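Prenyltransference for protein (Lavandula lanata, PDB 5HC7) probably transfers prenyl groups between isoprenoid diphosphates, and here binds dimethylallyl S-thiolodiphosphate, a sulfur analogue of dimethylallyl diphosphate. Local coordinates at residues H15-I20 against D189-A194; L59-A64 against S201-W206. One frame throughout, in Å; residues are numbered along the deposited sequence.

Contact 1: residues H15-I20 against D189-A194; sequences HVAIII and DLLIRA. With DST (dimethylallyl S-thiolodiphosphate), chain C.
Ile-19 and Arg-193 lie side by side on neighbouring parallel strands, and the aliphatic part of the arginine runs across the branched isoleucine. Arg-193 CB lies 4.1 Å from Ile-19 CB, and Arg-193 CG is closer, 3.8 Å from Ile-19 CB. With CG anti to the backbone N (chi1 -177°) and the chain extended as far as NE, Arg-193 CD passes Ile-19 CG2 at 4.1 Å. The same methyl then sits over one face of the guanidinium, offset toward its rim. At the edge, Arg-193 NH2 donates to O4 of the bound dimethylallyl S-thiolodiphosphate at 3.1 Å, with a bent N-H...O angle of 135°, and forms a salt bridge with Asp-21. NH1 is held by Ser-201 OG and Arg-199 O. A leucine in place of Arg-193 would probably deprive O4 and Asp-21 of this cationic partner and cost Ser-201 OG its bond from NH1. Behind this tip the strands are joined by regular parallel bonds, such as Ile-192 N to Ala-17 O at 2.8 Å. At the other end Asp-189 OD2 accepts from His-15 N through its anti lone pair, also at 2.8 Å. Beta-branched Val-16, Ile-18 and Ile-192 suit the extended backbone, and Val-16 CG1 meets Ile-192 CD1. Helix 225-237 packs on Leu-190 and Ile-192, while strands 59-65 and 212-216 flank the pair within the sheet.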
ATOM      1  N   HIS A  15      14.824  -3.081  -6.712  1.00 29.95           N
ATOM      2  CA  HIS A  15      14.181  -1.748  -6.777  1.00 30.42           C
ATOM      3  C   HIS A  15      14.057  -1.128  -5.419  1.00 27.54           C
ATOM      4  O   HIS A  15      13.457  -1.710  -4.487  1.00 27.25           O
ATOM      5  CB  HIS A  15      12.812  -1.911  -7.485  1.00 30.58           C
ATOM      6  CG  HIS A  15      12.049  -0.654  -7.675  1.00 29.23           C
ATOM      7  ND1 HIS A  15      10.767  -0.657  -8.215  1.00 29.50           N
ATOM      8  CD2 HIS A  15      12.328   0.638  -7.349  1.00 27.96           C
ATOM      9  CE1 HIS A  15      10.300   0.585  -8.229  1.00 27.60           C
ATOM     10  NE2 HIS A  15      11.224   1.391  -7.715  1.00 28.91           N
ATOM     11  N   VAL A  16      14.585   0.082  -5.294  1.00 28.43           N
ATOM     12  CA  VAL A  16      14.407   0.868  -4.047  1.00 29.25           C
ATOM     13  C   VAL A  16      13.649   2.143  -4.426  1.00 28.74           C
ATOM     14  O   VAL A  16      14.008   2.775  -5.414  1.00 27.63           O
ATOM     15  CB  VAL A  16      15.769   1.180  -3.365  1.00 28.94           C
ATOM     16  CG1 VAL A  16      15.610   2.079  -2.144  1.00 31.33           C
ATOM     17  CG2 VAL A  16      16.496  -0.102  -3.002  1.00 34.35           C
ATOM     18  N   ALA A  17      12.598   2.483  -3.635  1.00 28.01           N
ATOM     19  CA  ALA A  17      11.831   3.701  -3.825  1.00 27.74           C
ATOM     20  C   ALA A  17      11.851   4.567  -2.574  1.00 28.61           C
ATOM     21  O   ALA A  17      11.839   4.056  -1.468  1.00 27.05           O
ATOM     22  CB  ALA A  17      10.410   3.365  -4.237  1.00 27.60           C
ATOM     23  N   ILE A  18      11.872   5.886  -2.776  1.00 27.76           N
ATOM     24  CA  ILE A  18      12.001   6.818  -1.684  1.00 30.57           C
ATOM     25  C   ILE A  18      10.922   7.869  -1.713  1.00 30.40           C
ATOM     26  O   ILE A  18      10.739   8.538  -2.726  1.00 28.99           O
ATOM     27  CB  ILE A  18      13.344   7.553  -1.700  1.00 32.31           C
ATOM     28  CG1 ILE A  18      14.494   6.570  -1.654  1.00 35.61           C
ATOM     29  CG2 ILE A  18      13.460   8.488  -0.508  1.00 32.91           C
ATOM     30  CD1 ILE A  18      15.846   7.245  -1.732  1.00 38.81           C
ATOM     31  N   ILE A  19      10.183   7.975  -0.610  1.00 27.19           N
ATOM     32  CA  ILE A  19       9.319   9.100  -0.366  1.00 28.19           C
ATOM     33  C   ILE A  19      10.094  10.155   0.401  1.00 31.72           C
ATOM     34  O   ILE A  19      10.491   9.955   1.530  1.00 30.11           O
ATOM     35  CB  ILE A  19       8.051   8.684   0.448  1.00 28.43           C
ATOM     36  CG1 ILE A  19       7.291   7.575  -0.292  1.00 30.01           C
ATOM     37  CG2 ILE A  19       7.164   9.867   0.707  1.00 29.18           C
ATOM     38  CD1 ILE A  19       6.094   6.964   0.429  1.00 30.93           C
ATOM     39  N   ILE A  20      10.261  11.324  -0.212  1.00 32.28           N
ATOM     40  CA  ILE A  20      10.958  12.428   0.416  1.00 34.65           C
ATOM     41  C   ILE A  20       9.890  13.232   1.191  1.00 35.43           C
ATOM     42  O   ILE A  20       8.702  13.209   0.840  1.00 35.53           O
ATOM     43  CB  ILE A  20      11.766  13.204  -0.658  1.00 36.46           C
ATOM     44  CG1 ILE A  20      10.834  13.881  -1.647  1.00 36.19           C
ATOM     45  CG2 ILE A  20      12.719  12.227  -1.394  1.00 36.09           C
ATOM     46  CD1 ILE A  20      11.482  14.680  -2.750  1.00 40.02           C
ATOM     47  N   ASP A 189      11.414  -3.492  -3.820  1.00 26.24           N
ATOM     48  CA  ASP A 189      11.748  -4.463  -2.765  1.00 28.70           C
ATOM     49  C   ASP A 189      11.764  -3.743  -1.384  1.00 25.00           C
ATOM     50  O   ASP A 189      11.387  -4.319  -0.341  1.00 26.22           O
ATOM     51  CB  ASP A 189      13.093  -5.051  -3.102  1.00 30.96           C
ATOM     52  CG  ASP A 189      13.054  -5.769  -4.418  1.00 36.25           C
ATOM     53  OD1 ASP A 189      12.422  -6.842  -4.330  1.00 33.14           O
ATOM     54  OD2 ASP A 189      13.518  -5.245  -5.479  1.00 35.52           O
ATOM     55  N   LEU A 190      12.143  -2.477  -1.445  1.00 23.55           N
ATOM     56  CA  LEU A 190      12.380  -1.612  -0.274  1.00 28.43           C
ATOM     57  C   LEU A 190      11.828  -0.194  -0.551  1.00 26.09           C
ATOM     58  O   LEU A 190      12.134   0.376  -1.570  1.00 27.11           O
ATOM     59  CB  LEU A 190      13.868  -1.522   0.058  1.00 29.13           C
ATOM     60  CG  LEU A 190      14.268  -0.520   1.166  1.00 29.04           C
ATOM     61  CD1 LEU A 190      13.647  -0.900   2.484  1.00 27.01           C
ATOM     62  CD2 LEU A 190      15.782  -0.508   1.269  1.00 31.42           C
ATOM     63  N   LEU A 191      10.967   0.295   0.339  1.00 26.34           N
ATOM     64  CA  LEU A 191      10.370   1.613   0.262  1.00 26.89           C
ATOM     65  C   LEU A 191      10.829   2.379   1.486  1.00 26.25           C
ATOM     66  O   LEU A 191      10.622   1.960   2.602  1.00 24.70           O
ATOM     67  CB  LEU A 191       8.885   1.506   0.315  1.00 27.46           C
ATOM     68  CG  LEU A 191       8.234   2.895   0.412  1.00 31.16           C
ATOM     69  CD1 LEU A 191       8.415   3.669  -0.883  1.00 33.49           C
ATOM     70  CD2 LEU A 191       6.769   2.764   0.676  1.00 33.71           C
ATOM     71  N   ILE A 192      11.476   3.480   1.248  1.00 25.31           N
ATOM     72  CA  ILE A 192      12.002   4.307   2.299  1.00 26.38           C
ATOM     73  C   ILE A 192      11.146   5.558   2.397  1.00 27.62           C
ATOM     74  O   ILE A 192      10.909   6.229   1.376  1.00 28.93           O
ATOM     75  CB  ILE A 192      13.469   4.736   2.008  1.00 27.83           C
ATOM     76  CG1 ILE A 192      14.409   3.485   2.007  1.00 29.60           C
ATOM     77  CG2 ILE A 192      13.919   5.774   3.039  1.00 26.01           C
ATOM     78  CD1 ILE A 192      15.747   3.770   1.308  1.00 28.26           C
ATOM     79  N   ARG A 193      10.763   5.922   3.613  1.00 26.77           N
ATOM     80  CA  ARG A 193      10.069   7.205   3.803  1.00 29.34           C
ATOM     81  C   ARG A 193      10.742   7.977   4.933  1.00 31.06           C
ATOM     82  O   ARG A 193      10.794   7.519   6.045  1.00 29.86           O
ATOM     83  CB  ARG A 193       8.589   7.022   4.135  1.00 29.51           C
ATOM     84  CG  ARG A 193       7.911   8.363   4.254  1.00 28.98           C
ATOM     85  CD  ARG A 193       6.420   8.329   4.385  1.00 32.42           C
ATOM     86  NE  ARG A 193       5.987   9.698   4.547  1.00 29.63           N
ATOM     87  CZ  ARG A 193       4.907  10.240   4.026  1.00 33.13           C
ATOM     88  NH1 ARG A 193       4.055   9.572   3.254  1.00 31.21           N
ATOM     89  NH2 ARG A 193       4.697  11.508   4.275  1.00 36.92           N
ATOM     90  N   ALA A 194      11.239   9.150   4.591  1.00 32.18           N
ATOM     91  CA  ALA A 194      11.849  10.087   5.532  1.00 31.19           C
ATOM     92  C   ALA A 194      10.779  10.906   6.248  1.00 32.09           C
ATOM     93  O   ALA A 194       9.635  11.046   5.771  1.00 33.20           O
ATOM     94  CB  ALA A 194      12.780  11.002   4.796  1.00 32.62           C
TER
HETATM   95  O4  DST C 402       2.516  13.674   4.571  1.00 53.35           O
HETATM   96  P1  DST C 402       1.321  13.811   3.557  1.00 50.26           P
HETATM   97  O6  DST C 402       0.547  15.057   3.638  1.00 65.65           O
HETATM   98  O5  DST C 402       0.248  12.484   3.640  1.00 46.97           O
HETATM   99  O2  DST C 402       2.020  13.938   2.108  1.00 71.24           O
HETATM  100  P3  DST C 402       3.353  14.826   1.644  1.00 70.40           P
HETATM  101  O8  DST C 402       2.859  15.667   0.280  1.00 76.03           O
HETATM  102  O7  DST C 402       4.037  15.710   2.657  1.00 56.48           O
HETATM  103  S9  DST C 402       4.544  13.307   0.797  1.00 62.37           S
HETATM  104  C10 DST C 402       4.001  14.013  -0.833  1.00 63.73           C
HETATM  105  C11 DST C 402       4.693  13.247  -1.855  1.00 64.09           C
HETATM  106  C12 DST C 402       6.031  13.895  -2.195  1.00 63.79           C
HETATM  107  C13 DST C 402       7.197  12.897  -1.919  1.00 61.22           C
HETATM  108  C14 DST C 402       6.028  14.226  -3.676  1.00 66.29           C

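Contact 2: residues L59-A64 against S201-W206. With DST (dimethylallyl S-thiolodiphosphate), chain C.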
ATOM      1  N   LEU A  59      17.231  -0.388  -9.824  1.00 34.36           N
ATOM      2  CA  LEU A  59      16.300   0.729 -10.006  1.00 34.11           C
ATOM      3  C   LEU A  59      16.108   1.482  -8.714  1.00 29.74           C
ATOM      4  O   LEU A  59      15.844   0.867  -7.670  1.00 29.17           O
ATOM      5  CB  LEU A  59      14.962   0.213 -10.510  1.00 32.61           C
ATOM      6  CG  LEU A  59      13.759   1.184 -10.555  1.00 34.58           C
ATOM      7  CD1 LEU A  59      13.983   2.345 -11.484  1.00 33.36           C
ATOM      8  CD2 LEU A  59      12.479   0.451 -10.973  1.00 34.93           C
ATOM      9  N   LEU A  60      16.358   2.785  -8.784  1.00 29.12           N
ATOM     10  CA  LEU A  60      15.960   3.752  -7.757  1.00 31.21           C
ATOM     11  C   LEU A  60      14.897   4.697  -8.287  1.00 32.02           C
ATOM     12  O   LEU A  60      15.090   5.373  -9.349  1.00 31.42           O
ATOM     13  CB  LEU A  60      17.118   4.634  -7.361  1.00 29.83           C
ATOM     14  CG  LEU A  60      16.950   5.566  -6.156  1.00 32.31           C
ATOM     15  CD1 LEU A  60      17.044   4.730  -4.889  1.00 34.92           C
ATOM     16  CD2 LEU A  60      18.071   6.590  -6.183  1.00 32.12           C
ATOM     17  N   THR A  61      13.821   4.780  -7.502  1.00 32.36           N
ATOM     18  CA  THR A  61      12.733   5.717  -7.758  1.00 31.21           C
ATOM     19  C   THR A  61      12.707   6.756  -6.641  1.00 34.14           C
ATOM     20  O   THR A  61      12.724   6.378  -5.464  1.00 31.41           O
ATOM     21  CB  THR A  61      11.379   5.025  -7.798  1.00 30.58           C
ATOM     22  OG1 THR A  61      11.378   4.025  -8.820  1.00 33.19           O
ATOM     23  CG2 THR A  61      10.236   6.075  -8.098  1.00 33.92           C
ATOM     24  N   ILE A  62      12.750   8.042  -7.016  1.00 31.07           N
ATOM     25  CA  ILE A  62      12.519   9.121  -6.089  1.00 32.31           C
ATOM     26  C   ILE A  62      11.198   9.782  -6.443  1.00 34.90           C
ATOM     27  O   ILE A  62      10.939  10.180  -7.601  1.00 32.44           O
ATOM     28  CB  ILE A  62      13.626  10.154  -6.129  1.00 36.26           C
ATOM     29  CG1 ILE A  62      14.957   9.507  -5.671  1.00 34.73           C
ATOM     30  CG2 ILE A  62      13.277  11.353  -5.248  1.00 32.62           C
ATOM     31  CD1 ILE A  62      16.172  10.441  -5.835  1.00 37.58           C
ATOM     32  N   TRP A  63      10.337   9.881  -5.441  1.00 31.42           N
ATOM     33  CA  TRP A  63       9.017  10.495  -5.620  1.00 33.45           C
ATOM     34  C   TRP A  63       9.162  11.936  -5.262  1.00 30.88           C
ATOM     35  O   TRP A  63       9.375  12.247  -4.096  1.00 33.74           O
ATOM     36  CB  TRP A  63       7.957   9.880  -4.720  1.00 31.39           C
ATOM     37  CG  TRP A  63       6.531  10.252  -4.982  1.00 28.47           C
ATOM     38  CD1 TRP A  63       5.907  10.538  -6.214  1.00 29.34           C
ATOM     39  CD2 TRP A  63       5.510  10.251  -4.024  1.00 31.46           C
ATOM     40  NE1 TRP A  63       4.573  10.703  -6.034  1.00 30.92           N
ATOM     41  CE2 TRP A  63       4.285  10.521  -4.705  1.00 32.22           C
ATOM     42  CE3 TRP A  63       5.483   9.994  -2.664  1.00 31.41           C
ATOM     43  CZ2 TRP A  63       3.070  10.568  -4.044  1.00 29.74           C
ATOM     44  CZ3 TRP A  63       4.290  10.114  -2.011  1.00 32.95           C
ATOM     45  CH2 TRP A  63       3.093  10.370  -2.707  1.00 28.66           C
ATOM     46  N   ALA A  64       8.952  12.779  -6.281  1.00 35.47           N
ATOM     47  CA  ALA A  64       9.204  14.222  -6.244  1.00 43.23           C
ATOM     48  C   ALA A  64       7.913  15.018  -6.148  1.00 43.24           C
ATOM     49  O   ALA A  64       7.899  16.115  -5.639  1.00 41.42           O
ATOM     50  CB  ALA A  64       9.913  14.629  -7.505  1.00 45.87           C
ATOM     51  N   SER A 201       0.689   8.069   1.422  1.00 26.69           N
ATOM     52  CA  SER A 201       0.336   9.366   0.872  1.00 26.89           C
ATOM     53  C   SER A 201       0.032   9.315  -0.617  1.00 27.81           C
ATOM     54  O   SER A 201       0.284  10.271  -1.331  1.00 30.37           O
ATOM     55  CB  SER A 201       1.400  10.470   1.164  1.00 30.60           C
ATOM     56  OG  SER A 201       1.648  10.627   2.557  1.00 29.97           O
ATOM     57  N   ASN A 202      -0.552   8.216  -1.078  1.00 26.25           N
ATOM     58  CA  ASN A 202      -0.937   8.041  -2.464  1.00 25.51           C
ATOM     59  C   ASN A 202       0.264   7.953  -3.400  1.00 26.88           C
ATOM     60  O   ASN A 202       0.226   8.361  -4.598  1.00 26.36           O
ATOM     61  CB  ASN A 202      -1.978   9.072  -2.957  1.00 28.65           C
ATOM     62  CG  ASN A 202      -2.575   8.694  -4.336  1.00 26.50           C
ATOM     63  OD1 ASN A 202      -2.788   7.533  -4.621  1.00 27.25           O
ATOM     64  ND2 ASN A 202      -2.809   9.694  -5.192  1.00 28.61           N
ATOM     65  N   PHE A 203       1.308   7.319  -2.890  1.00 28.46           N
ATOM     66  CA  PHE A 203       2.395   6.850  -3.784  1.00 27.96           C
ATOM     67  C   PHE A 203       1.955   5.546  -4.451  1.00 27.81           C
ATOM     68  O   PHE A 203       0.777   5.255  -4.531  1.00 28.98           O
ATOM     69  CB  PHE A 203       3.676   6.734  -2.929  1.00 27.76           C
ATOM     70  CG  PHE A 203       4.958   6.484  -3.713  1.00 28.63           C
ATOM     71  CD1 PHE A 203       5.157   6.984  -4.992  1.00 30.81           C
ATOM     72  CD2 PHE A 203       5.973   5.717  -3.149  1.00 31.31           C
ATOM     73  CE1 PHE A 203       6.312   6.751  -5.699  1.00 30.16           C
ATOM     74  CE2 PHE A 203       7.147   5.460  -3.854  1.00 35.94           C
ATOM     75  CZ  PHE A 203       7.318   6.015  -5.130  1.00 33.94           C
ATOM     76  N   PHE A 204       2.887   4.695  -4.906  1.00 29.75           N
ATOM     77  CA  PHE A 204       2.527   3.364  -5.353  1.00 24.83           C
ATOM     78  C   PHE A 204       1.562   2.689  -4.426  1.00 25.54           C
ATOM     79  O   PHE A 204       1.731   2.689  -3.196  1.00 24.54           O
ATOM     80  CB  PHE A 204       3.752   2.457  -5.333  1.00 26.95           C
ATOM     81  CG  PHE A 204       4.837   2.836  -6.306  1.00 25.02           C
ATOM     82  CD1 PHE A 204       4.528   3.301  -7.590  1.00 28.03           C
ATOM     83  CD2 PHE A 204       6.154   2.699  -5.966  1.00 28.87           C
ATOM     84  CE1 PHE A 204       5.528   3.644  -8.505  1.00 29.92           C
ATOM     85  CE2 PHE A 204       7.220   3.012  -6.907  1.00 31.39           C
ATOM     86  CZ  PHE A 204       6.894   3.464  -8.197  1.00 31.72           C
ATOM     87  N   LEU A 205       0.617   1.961  -5.024  1.00 24.31           N
ATOM     88  CA  LEU A 205      -0.260   1.117  -4.294  1.00 23.92           C
ATOM     89  C   LEU A 205      -0.179  -0.295  -4.863  1.00 24.20           C
ATOM     90  O   LEU A 205       0.194  -1.266  -4.150  1.00 27.64           O
ATOM     91  CB  LEU A 205      -1.698   1.706  -4.368  1.00 25.29           C
ATOM     92  CG  LEU A 205      -1.964   3.109  -3.790  1.00 24.97           C
ATOM     93  CD1 LEU A 205      -3.371   3.604  -4.100  1.00 25.91           C
ATOM     94  CD2 LEU A 205      -1.739   3.132  -2.278  1.00 27.94           C
ATOM     95  N   TRP A 206      -0.554  -0.454  -6.138  1.00 26.93           N
ATOM     96  CA  TRP A 206      -0.470  -1.760  -6.812  1.00 28.43           C
ATOM     97  C   TRP A 206       0.928  -2.371  -6.613  1.00 28.61           C
ATOM     98  O   TRP A 206       1.069  -3.568  -6.417  1.00 28.92           O
ATOM     99  CB  TRP A 206      -0.735  -1.600  -8.313  1.00 30.50           C
ATOM    100  CG  TRP A 206      -0.381  -2.831  -9.085  1.00 29.84           C
ATOM    101  CD1 TRP A 206       0.861  -3.189  -9.542  1.00 27.73           C
ATOM    102  CD2 TRP A 206      -1.283  -3.876  -9.490  1.00 31.68           C
ATOM    103  NE1 TRP A 206       0.772  -4.417 -10.199  1.00 29.25           N
ATOM    104  CE2 TRP A 206      -0.513  -4.868 -10.141  1.00 28.69           C
ATOM    105  CE3 TRP A 206      -2.665  -4.098  -9.318  1.00 31.12           C
ATOM    106  CZ2 TRP A 206      -1.085  -5.997 -10.700  1.00 30.25           C
ATOM    107  CZ3 TRP A 206      -3.226  -5.303  -9.808  1.00 30.55           C
ATOM    108  CH2 TRP A 206      -2.436  -6.209 -10.499  1.00 32.52           C
TER
HETATM  109  O4  DST C 402       2.516  13.674   4.571  1.00 53.35           O
HETATM  110  P1  DST C 402       1.321  13.811   3.557  1.00 50.26           P
HETATM  111  O6  DST C 402       0.547  15.057   3.638  1.00 65.65           O
HETATM  112  O5  DST C 402       0.248  12.484   3.640  1.00 46.97           O
HETATM  113  O2  DST C 402       2.020  13.938   2.108  1.00 71.24           O
HETATM  114  P3  DST C 402       3.353  14.826   1.644  1.00 70.40           P
HETATM  115  O8  DST C 402       2.859  15.667   0.280  1.00 76.03           O
HETATM  116  O7  DST C 402       4.037  15.710   2.657  1.00 56.48           O
HETATM  117  S9  DST C 402       4.544  13.307   0.797  1.00 62.37           S
HETATM  118  C10 DST C 402       4.001  14.013  -0.833  1.00 63.73           C
HETATM  119  C11 DST C 402       4.693  13.247  -1.855  1.00 64.09           C
HETATM  120  C12 DST C 402       6.031  13.895  -2.195  1.00 63.79           C
HETATM  121  C13 DST C 402       7.197  12.897  -1.919  1.00 61.22           C
HETATM  122  C14 DST C 402       6.028  14.226  -3.676  1.00 66.29           C
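The indole of Trp-63 is sandwiched between protein and ligand: Phe-203 lies over one face and the dimethylallyl chain over the opposite one, where the ligand's C11 approaches Trp-63 CZ3 to 3.2 Å. On the protein side the five-membered ring makes an offset stack with Phe-203, centroids 4.4 Å apart and planes at 22°. The two side chains slide past each other in opposite directions, and each methylene makes a CH-pi contact with its partner: Phe-203 CB stands 3.6 Å from the centroid of the Trp-63 six-membered ring, and Trp-63 CB lies over the phenyl face. Trp-63 CG is anti to the backbone N (chi1 -169°), which carries the indole out from its strand to the 201-206 loop. Ser-201 O lies in plane at its edge, 3.1 Å from Trp-63 CH2, while NE1 bonds to Tyr-142 O, fixing the ring's rotation. Threonine serves two ends: Thr-61 CG2 makes an apolar contact at the phenyl edge of Phe-203, while OG1 bonds to His-15 NE2. Ser-201 OG donates to the ligand's O5 at 2.6 Å. The pocket thus grips diphosphate and prenyl tail separately; the electron-rich indole could favour any positive charge developing on the allyl group, though geometry alone does not establish it.

In the fold
From the N terminus the chain first lays down strand 15-19, then its sheet neighbour 59-65, and only much later strand 190-194 and the loop that holds 201-206. Contact 1 therefore closes a loop of 168 residues and contact 2 one of 136. Their segments alternate, so the two loops cross. Strand 15-19 lies between 59-65 and 190-194, and Val-16 N bonds to Leu-59 O, which joins contact 1 to the strand of contact 2. Contact 2 then brings the loop leading to strand 212-216 back over the sheet. Both meet at the same ligand, uniting the C-terminal ends of central parallel strands with that loop.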